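PDB 3OEP: urea carboxylase from Thermus thermophilus, which is of uncertain function, resembling KipI-KipA proteins with cyclophilin-like domains, and is only tentatively assigned hydrolase activity and ATP binding. Local coordinates for residues P210-P215 / I357-W362; V234-R239 / S348-L353; G339-P344 / G368-R373. All blocks are in the same frame, centred on the assembly; numbering follows the deposited sequence.

Interaction 1 (P210-P215 / I357-W362); sequences PLELLP and IGRPLW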
loop_
_atom_site.group_PDB
_atom_site.type_symbol
_atom_site.label_atom_id
_atom_site.label_comp_id
_atom_site.label_asym_id
_atom_site.label_seq_id
_atom_site.Cartn_x
_atom_site.Cartn_y
_atom_site.Cartn_z
ATOM N N PRO A 210 -0.888 -16.067 -4.934
ATOM C CA PRO A 210 -0.462 -15.454 -3.670
ATOM C C PRO A 210 0.770 -16.127 -3.064
ATOM O O PRO A 210 0.904 -17.353 -3.139
ATOM C CB PRO A 210 -1.686 -15.627 -2.759
ATOM C CG PRO A 210 -2.834 -15.748 -3.697
ATOM C CD PRO A 210 -2.309 -16.460 -4.895
ATOM N N LEU A 211 1.672 -15.320 -2.512
ATOM C CA LEU A 211 2.882 -15.824 -1.867
ATOM C C LEU A 211 2.593 -16.035 -0.390
ATOM O O LEU A 211 2.227 -15.098 0.301
ATOM C CB LEU A 211 4.040 -14.836 -2.024
ATOM C CG LEU A 211 5.377 -15.223 -1.376
ATOM C CD1 LEU A 211 5.959 -16.478 -2.017
ATOM C CD2 LEU A 211 6.374 -14.074 -1.448
ATOM N N GLU A 212 2.757 -17.269 0.082
ATOM C CA GLU A 212 2.572 -17.584 1.500
ATOM C C GLU A 212 3.763 -17.102 2.318
ATOM O O GLU A 212 4.912 -17.417 1.997
ATOM C CB GLU A 212 2.404 -19.096 1.697
ATOM C CG GLU A 212 1.039 -19.632 1.288
ATOM C CD GLU A 212 -0.048 -19.402 2.335
ATOM O OE1 GLU A 212 0.275 -19.072 3.498
ATOM O OE2 GLU A 212 -1.238 -19.561 1.989
ATOM N N LEU A 213 3.480 -16.343 3.372
ATOM C CA LEU A 213 4.504 -15.901 4.315
ATOM C C LEU A 213 4.513 -16.766 5.583
ATOM O O LEU A 213 5.561 -16.992 6.182
ATOM C CB LEU A 213 4.290 -14.434 4.671
ATOM C CG LEU A 213 4.253 -13.487 3.466
ATOM C CD1 LEU A 213 4.031 -12.060 3.917
ATOM C CD2 LEU A 213 5.539 -13.614 2.644
ATOM N N LEU A 214 3.350 -17.262 5.978
ATOM C CA LEU A 214 3.251 -18.064 7.196
ATOM C C LEU A 214 3.835 -19.448 6.968
ATOM O O LEU A 214 3.538 -20.084 5.955
ATOM C CB LEU A 214 1.799 -18.184 7.643
ATOM C CG LEU A 214 1.164 -16.885 8.134
ATOM C CD1 LEU A 214 -0.312 -17.108 8.421
ATOM C CD2 LEU A 214 1.890 -16.367 9.362
ATOM N N PRO A 215 4.664 -19.927 7.913
ATOM C CA PRO A 215 5.274 -21.238 7.734
ATOM C C PRO A 215 4.255 -22.371 7.753
ATOM O O PRO A 215 3.288 -22.341 8.521
ATOM C CB PRO A 215 6.234 -21.354 8.923
ATOM C CG PRO A 215 5.723 -20.399 9.927
ATOM C CD PRO A 215 5.098 -19.284 9.164
ATOM N N ILE A 357 0.971 -10.648 -1.734
ATOM C CA ILE A 357 2.035 -11.030 -0.831
ATOM C C ILE A 357 1.360 -11.214 0.528
ATOM O O ILE A 357 0.814 -10.265 1.100
ATOM C CB ILE A 357 3.136 -9.961 -0.775
ATOM C CG1 ILE A 357 3.820 -9.825 -2.143
ATOM C CG2 ILE A 357 4.177 -10.303 0.299
ATOM C CD1 ILE A 357 4.507 -8.498 -2.339
ATOM N N GLY A 358 1.353 -12.448 1.011
ATOM C CA GLY A 358 0.596 -12.800 2.210
ATOM C C GLY A 358 -0.902 -12.791 1.960
ATOM O O GLY A 358 -1.362 -12.641 0.821
ATOM N N ARG A 359 -1.665 -12.965 3.033
ATOM C CA ARG A 359 -3.118 -13.053 2.945
ATOM C C ARG A 359 -3.738 -12.914 4.323
ATOM O O ARG A 359 -3.044 -13.082 5.325
ATOM C CB ARG A 359 -3.533 -14.404 2.369
ATOM C CG ARG A 359 -3.023 -15.582 3.172
ATOM C CD ARG A 359 -3.687 -16.872 2.766
ATOM N NE ARG A 359 -3.060 -18.002 3.444
ATOM C CZ ARG A 359 -3.295 -18.363 4.706
ATOM N NH1 ARG A 359 -4.163 -17.696 5.462
ATOM N NH2 ARG A 359 -2.657 -19.417 5.211
ATOM N N PRO A 360 -5.050 -12.649 4.380
ATOM C CA PRO A 360 -5.726 -12.716 5.669
ATOM C C PRO A 360 -5.774 -14.143 6.215
ATOM O O PRO A 360 -5.675 -15.119 5.453
ATOM C CB PRO A 360 -7.141 -12.211 5.364
ATOM C CG PRO A 360 -7.045 -11.544 4.031
ATOM C CD PRO A 360 -5.973 -12.256 3.302
ATOM N N LEU A 361 -5.924 -14.259 7.526
ATOM C CA LEU A 361 -5.992 -15.571 8.146
ATOM C C LEU A 361 -7.255 -16.302 7.703
ATOM O O LEU A 361 -8.291 -15.677 7.409
ATOM C CB LEU A 361 -5.927 -15.471 9.670
ATOM C CG LEU A 361 -4.669 -14.800 10.233
ATOM C CD1 LEU A 361 -4.769 -14.684 11.746
ATOM C CD2 LEU A 361 -3.408 -15.562 9.825
ATOM N N TRP A 362 -7.120 -17.625 7.625
ATOM C CA TRP A 362 -8.175 -18.556 7.237
ATOM C C TRP A 362 -8.446 -19.480 8.408
ATOM O O TRP A 362 -7.543 -19.773 9.189
ATOM C CB TRP A 362 -7.682 -19.492 6.140
ATOM C CG TRP A 362 -7.663 -18.995 4.759
ATOM C CD1 TRP A 362 -8.460 -18.042 4.207
ATOM C CD2 TRP A 362 -6.845 -19.505 3.704
ATOM N NE1 TRP A 362 -8.159 -17.898 2.871
ATOM C CE2 TRP A 362 -7.170 -18.788 2.539
ATOM C CE3 TRP A 362 -5.852 -20.492 3.638
ATOM C CZ2 TRP A 362 -6.538 -19.023 1.314
ATOM C CZ3 TRP A 362 -5.223 -20.728 2.422
ATOM C CH2 TRP A 362 -5.568 -19.993 1.279
#
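The guanidinium of R359 has the W362 indole over one face, with W362 CE3 3.5 Å above the centre of the guanidinium plane. In return, R359 CD sits over a face of the indole, offset toward its rim. At the guanidinium edge, E212 OE2 lies in plane and takes a nearly linear bond (179°) from R359 NE at 2.8 Å. This salt bridge is lopsided: R359 NH2 to E212 OE1 is a weak bond of 3.4 Å, and the carboxylate and guanidinium planes are turned 63° apart. The E212 chain, bent at its second torsion, brings its end back to the arginine although its CB points away. R359 CG takes the crowded position between backbone N and carbonyl carbon (chi1 58°), and the chain then runs extended to NE. R359 NH1 donates to P360 O at 3.0 Å and forms a salt bridge with D365; the two carboxylates would balance the charge and limit rotation. An alanine here would remove the guanidinium, with its contact on one W362 face, and would probably loosen E212. Deeper in, a single beta bridge of parallel pattern joins L211 to I357: G358 N donates to L211 O at 2.9 Å, and the L211 backbone also bonds to R356. The bridge fixes the connection between strands 194-199 and 221-225 against the long loop preceding strand 366-368. G358 has positive phi, and its CA lies 3.9 Å from L213 CD1, where a CB would be crowded. L213 CD1 also meets I357 CG2 at 4.0 Å. Farther along, L214 and L361 cross at about a right angle, L214 CD1 touching L361 CD2 at 3.7 Å, with both side chains packed on L367 of strand 366-368.

Interaction 2 (V234-R239 / S348-L353); sequences VVDGGR and SASPDL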
loop_
_atom_site.group_PDB
_atom_site.type_symbol
_atom_site.label_atom_id
_atom_site.label_comp_id
_atom_site.label_asym_id
_atom_site.label_seq_id
_atom_site.Cartn_x
_atom_site.Cartn_y
_atom_site.Cartn_z
ATOM N N VAL A 234 -1.398 -10.787 9.905
ATOM C CA VAL A 234 -0.152 -10.774 10.663
ATOM C C VAL A 234 0.715 -9.654 10.097
ATOM O O VAL A 234 1.121 -9.720 8.938
ATOM C CB VAL A 234 0.595 -12.109 10.557
ATOM C CG1 VAL A 234 1.935 -12.031 11.278
ATOM C CG2 VAL A 234 -0.261 -13.234 11.143
ATOM N N VAL A 235 0.982 -8.631 10.903
ATOM C CA VAL A 235 1.790 -7.488 10.463
ATOM C C VAL A 235 3.027 -7.282 11.330
ATOM O O VAL A 235 3.004 -7.563 12.529
ATOM C CB VAL A 235 0.969 -6.182 10.455
ATOM C CG1 VAL A 235 -0.189 -6.277 9.463
ATOM C CG2 VAL A 235 0.454 -5.841 11.859
ATOM N N ASP A 236 4.111 -6.804 10.712
ATOM C CA ASP A 236 5.277 -6.301 11.452
ATOM C C ASP A 236 5.339 -4.774 11.303
ATOM O O ASP A 236 4.309 -4.149 11.043
ATOM C CB ASP A 236 6.580 -7.025 11.044
ATOM C CG ASP A 236 7.026 -6.746 9.608
ATOM O OD1 ASP A 236 6.457 -5.875 8.902
ATOM O OD2 ASP A 236 7.990 -7.425 9.191
ATOM N N GLY A 237 6.510 -4.164 11.476
ATOM C CA GLY A 237 6.620 -2.704 11.405
ATOM C C GLY A 237 6.277 -2.086 10.056
ATOM O O GLY A 237 5.946 -0.898 9.984
ATOM N N GLY A 238 6.350 -2.888 8.999
ATOM C CA GLY A 238 6.064 -2.426 7.639
ATOM C C GLY A 238 7.148 -2.847 6.671
ATOM O O GLY A 238 8.201 -3.362 7.078
ATOM N N ARG A 239 6.872 -2.655 5.383
ATOM C CA ARG A 239 7.829 -2.940 4.332
ATOM C C ARG A 239 8.381 -1.610 3.849
ATOM O O ARG A 239 7.622 -0.737 3.428
ATOM C CB ARG A 239 7.174 -3.695 3.174
ATOM C CG ARG A 239 8.153 -4.097 2.084
ATOM C CD ARG A 239 7.578 -5.139 1.122
ATOM N NE ARG A 239 7.411 -6.448 1.771
ATOM C CZ ARG A 239 6.269 -6.960 2.241
ATOM N NH1 ARG A 239 5.106 -6.317 2.147
ATOM N NH2 ARG A 239 6.296 -8.153 2.818
ATOM N N SER A 348 10.308 -7.663 4.993
ATOM C CA SER A 348 9.147 -7.543 5.867
ATOM C C SER A 348 8.222 -8.751 5.803
ATOM O O SER A 348 8.057 -9.370 4.752
ATOM C CB SER A 348 8.372 -6.277 5.508
ATOM O OG SER A 348 7.144 -6.185 6.206
ATOM N N ALA A 349 7.610 -9.053 6.945
ATOM C CA ALA A 349 6.584 -10.083 7.048
ATOM C C ALA A 349 5.174 -9.526 6.838
ATOM O O ALA A 349 4.191 -10.276 6.924
ATOM C CB ALA A 349 6.668 -10.762 8.416
ATOM N N SER A 350 5.056 -8.220 6.587
ATOM C CA SER A 350 3.739 -7.603 6.427
ATOM C C SER A 350 3.135 -7.937 5.065
ATOM O O SER A 350 3.846 -8.032 4.060
ATOM C CB SER A 350 3.794 -6.080 6.600
ATOM O OG SER A 350 3.980 -5.711 7.959
ATOM N N PRO A 351 1.812 -8.105 5.022
ATOM C CA PRO A 351 1.172 -8.438 3.755
ATOM C C PRO A 351 1.082 -7.247 2.805
ATOM O O PRO A 351 0.989 -6.098 3.242
ATOM C CB PRO A 351 -0.229 -8.872 4.179
ATOM C CG PRO A 351 -0.475 -8.181 5.455
ATOM C CD PRO A 351 0.853 -8.088 6.140
ATOM N N ASP A 352 1.134 -7.530 1.511
ATOM C CA ASP A 352 0.767 -6.543 0.503
ATOM C C ASP A 352 -0.335 -7.196 -0.298
ATOM O O ASP A 352 -0.064 -7.899 -1.273
ATOM C CB ASP A 352 1.940 -6.178 -0.402
ATOM C CG ASP A 352 1.638 -4.971 -1.280
ATOM O OD1 ASP A 352 0.501 -4.861 -1.796
ATOM O OD2 ASP A 352 2.530 -4.119 -1.436
ATOM N N LEU A 353 -1.577 -6.986 0.133
ATOM C CA LEU A 353 -2.704 -7.716 -0.435
ATOM C C LEU A 353 -2.917 -7.358 -1.909
ATOM O O LEU A 353 -3.278 -8.219 -2.709
ATOM C CB LEU A 353 -3.983 -7.487 0.383
ATOM C CG LEU A 353 -3.946 -7.888 1.859
ATOM C CD1 LEU A 353 -5.317 -7.653 2.493
ATOM C CD2 LEU A 353 -3.514 -9.337 2.026
HETATM O O HOH W 1 1.790 -11.537 7.022
HETATM O O HOH W 2 4.362 -4.075 0.544
#
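D236 and R239 grip the 348-353 loop at two places. The D236 carboxylate, with CG in the crowded position between backbone N and carbonyl carbon (chi1 67°), gathers four donors. Three converge on OD1: S348 OG reaches its syn lone pair, the two atoms 2.8 Å apart, while S350 OG comes from above the carboxylate plane at 2.7 Å from D236 OD1. The third is G238 N, 3.0 Å from D236 OD1 and also above the plane. D236 OD2 receives A349 N at 2.8 Å along a fairly straight bond (167°). So many donors around one carboxylate would probably favour its ionised form. R239, bent at chi3 (-70°), sends both terminal nitrogens end-on to one carbonyl: NH2 lies 2.7 Å and NH1 2.9 Å from S350 O. S348 CB lies over one face of this guanidinium, offset toward the rim. Around this shell, R239 NE is held by F345 O, and a water links R239 NH1 to D352 OD2, itself bonded to A248 N. A second water joins V234 O to A349 O, and V235 CG1 packs on P351 CD at 3.9 Å. S348 OG also accepts S350 N at 2.9 Å, which orients the hydroxyl toward the aspartate. The result is an Asx turn at D236 interlocked with an ST turn at S348, just beyond edge strand 233-235 of a five-stranded antiparallel sheet.

Interaction 3 (G339-P344 / G368-R373); sequences GLEVRP and GLEALR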
loop_
_atom_site.group_PDB
_atom_site.type_symbol
_atom_site.label_atom_id
_atom_site.label_comp_id
_atom_site.label_asym_id
_atom_site.label_seq_id
_atom_site.Cartn_x
_atom_site.Cartn_y
_atom_site.Cartn_z
ATOM N N GLY A 339 6.718 -13.185 19.778
ATOM C CA GLY A 339 6.312 -12.789 18.422
ATOM C C GLY A 339 5.935 -13.983 17.567
ATOM O O GLY A 339 6.197 -15.133 17.933
ATOM N N LEU A 340 5.306 -13.719 16.424
ATOM C CA LEU A 340 4.878 -14.784 15.521
ATOM C C LEU A 340 5.958 -15.107 14.493
ATOM O O LEU A 340 6.664 -14.208 14.011
ATOM C CB LEU A 340 3.589 -14.394 14.797
ATOM C CG LEU A 340 2.378 -14.177 15.688
ATOM C CD1 LEU A 340 1.223 -13.597 14.872
ATOM C CD2 LEU A 340 1.979 -15.477 16.394
ATOM N N GLU A 341 6.077 -16.394 14.167
ATOM C CA GLU A 341 6.967 -16.858 13.118
ATOM C C GLU A 341 6.349 -16.563 11.757
ATOM O O GLU A 341 5.249 -17.024 11.460
ATOM C CB GLU A 341 7.232 -18.365 13.238
ATOM C CG GLU A 341 8.319 -18.832 12.281
ATOM C CD GLU A 341 8.486 -20.341 12.189
ATOM O OE1 GLU A 341 7.948 -21.082 13.038
ATOM O OE2 GLU A 341 9.170 -20.782 11.239
ATOM N N VAL A 342 7.074 -15.804 10.937
ATOM C CA VAL A 342 6.616 -15.403 9.601
ATOM C C VAL A 342 7.825 -15.256 8.702
ATOM O O VAL A 342 8.841 -14.690 9.122
ATOM C CB VAL A 342 5.915 -14.022 9.593
ATOM C CG1 VAL A 342 5.163 -13.824 8.274
ATOM C CG2 VAL A 342 4.977 -13.862 10.761
ATOM N N ARG A 343 7.719 -15.739 7.470
ATOM C CA ARG A 343 8.792 -15.586 6.497
ATOM C C ARG A 343 8.734 -14.182 5.910
ATOM O O ARG A 343 7.657 -13.695 5.582
ATOM C CB ARG A 343 8.660 -16.600 5.365
ATOM C CG ARG A 343 9.013 -18.021 5.736
ATOM C CD ARG A 343 9.141 -18.866 4.476
ATOM N NE ARG A 343 7.851 -19.039 3.804
ATOM C CZ ARG A 343 7.024 -20.073 3.970
ATOM N NH1 ARG A 343 7.327 -21.073 4.793
ATOM N NH2 ARG A 343 5.878 -20.112 3.294
ATOM N N PRO A 344 9.885 -13.518 5.788
ATOM C CA PRO A 344 9.859 -12.187 5.180
ATOM C C PRO A 344 9.848 -12.223 3.653
ATOM O O PRO A 344 10.298 -13.193 3.042
ATOM C CB PRO A 344 11.168 -11.568 5.663
ATOM C CG PRO A 344 12.097 -12.745 5.750
ATOM C CD PRO A 344 11.231 -13.873 6.272
ATOM N N GLY A 368 2.718 -19.935 14.852
ATOM C CA GLY A 368 3.745 -20.340 15.810
ATOM C C GLY A 368 4.544 -19.182 16.376
ATOM O O GLY A 368 4.509 -18.072 15.840
ATOM N N LEU A 369 5.267 -19.445 17.466
ATOM C CA LEU A 369 6.146 -18.451 18.082
ATOM C C LEU A 369 7.474 -18.356 17.319
ATOM O O LEU A 369 8.028 -19.369 16.873
ATOM C CB LEU A 369 6.426 -18.809 19.554
ATOM C CG LEU A 369 5.218 -18.932 20.487
ATOM C CD1 LEU A 369 5.660 -19.324 21.888
ATOM C CD2 LEU A 369 4.412 -17.635 20.520
ATOM N N GLU A 370 7.976 -17.137 17.150
ATOM C CA GLU A 370 9.290 -16.937 16.529
ATOM C C GLU A 370 10.386 -17.526 17.426
ATOM O O GLU A 370 11.323 -18.147 16.934
ATOM C CB GLU A 370 9.544 -15.450 16.252
ATOM C CG GLU A 370 10.983 -15.079 15.860
ATOM C CD GLU A 370 11.502 -15.838 14.648
ATOM O OE1 GLU A 370 12.737 -16.010 14.538
ATOM O OE2 GLU A 370 10.687 -16.263 13.805
ATOM N N ALA A 371 10.233 -17.347 18.736
ATOM C CA ALA A 371 11.182 -17.861 19.721
ATOM C C ALA A 371 10.512 -17.985 21.082
ATOM O O ALA A 371 9.455 -17.391 21.318
ATOM C CB ALA A 371 12.385 -16.947 19.816
ATOM N N LEU A 372 11.128 -18.758 21.973
ATOM C CA LEU A 372 10.662 -18.861 23.352
ATOM C C LEU A 372 11.277 -17.725 24.162
ATOM O O LEU A 372 12.477 -17.729 24.448
ATOM C CB LEU A 372 11.037 -20.213 23.972
ATOM C CG LEU A 372 10.256 -21.429 23.474
ATOM C CD1 LEU A 372 10.851 -22.718 24.045
ATOM C CD2 LEU A 372 8.785 -21.308 23.830
ATOM N N ARG A 373 10.449 -16.744 24.508
ATOM C CA ARG A 373 10.887 -15.564 25.249
ATOM C C ARG A 373 9.842 -15.300 26.332
ATOM O O ARG A 373 9.034 -14.373 26.214
ATOM C CB ARG A 373 11.018 -14.356 24.322
ATOM C CG ARG A 373 12.033 -14.520 23.207
ATOM C CD ARG A 373 13.453 -14.309 23.697
ATOM N NE ARG A 373 14.429 -14.474 22.620
ATOM C CZ ARG A 373 14.971 -15.633 22.241
ATOM N NH1 ARG A 373 14.647 -16.777 22.839
ATOM N NH2 ARG A 373 15.849 -15.649 21.243
HETATM O O HOH W 3 8.975 -13.747 12.881
HETATM O O HOH W 4 6.861 -21.279 15.303
HETATM O O HOH W 5 3.479 -18.914 12.364
HETATM O O HOH W 6 9.961 -15.712 11.558
#
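E341 and E370 cross at about a right angle, their carboxylate planes 80° apart, one from each segment of a single beta bridge between L340 and L369. The bridge has the pattern of a non-hydrogen-bonded antiparallel pair and sits at the end of strand 366-368, the edge of a six-stranded antiparallel sheet. Both glutamates have CG anti to the backbone N, but E341 continues extended, whereas E370 bends at chi2 (56°). The bend brings E370 OE2 up against the E341 stem, 3.8 Å from E341 CG; the charged ends do not touch, E341 OE2 lying 5.4 Å from E370 OE2. E341 OE1 finds its chief partner in the backbone N of R219, and a water links it to L369 O; other waters gather between E370 OE2 and V342 N. L340 and L369 point away overall, though each still brushes the opposite carbonyl with its CB, and L340 packs on V234 of strand 233-235. Two backbone bonds flank the leucine pair: E370 N to G339 O and E341 N to G368 O, each 2.8 Å and nearly straight, although each N-H approaches from above the carbonyl plane. The same oxygens receive CA-H contacts, G339 O from L369 CA and G368 O from L340 CA, each at 3.3 Å. Beyond the bridge, one water accepts from G368 N at 2.8 Å and donates to E341 O at 2.7 Å.

From the N terminus, 210-215 comes first and closes the longest loop, meeting 357-362 across 141 intervening residues. Interaction 2, between 234-239 and 348-353, is nested inside that loop. Interaction 3, a short closure of 339-344 on 368-373, crosses both, since 339-344 lies within their loops and 368-373 beyond them. The residues between strands 331-336 and 366-368 thus serve all three contacts. I357 O probably bonds to D352 N, joining interactions 1 and 2; L213 O probably bonds to R343 N, joining 1 and 3; A349 CB packs on V342 CG1 between 2 and 3. Together they tie the approach to strand 221-225, the end of strand 233-235 and edge strand 366-368.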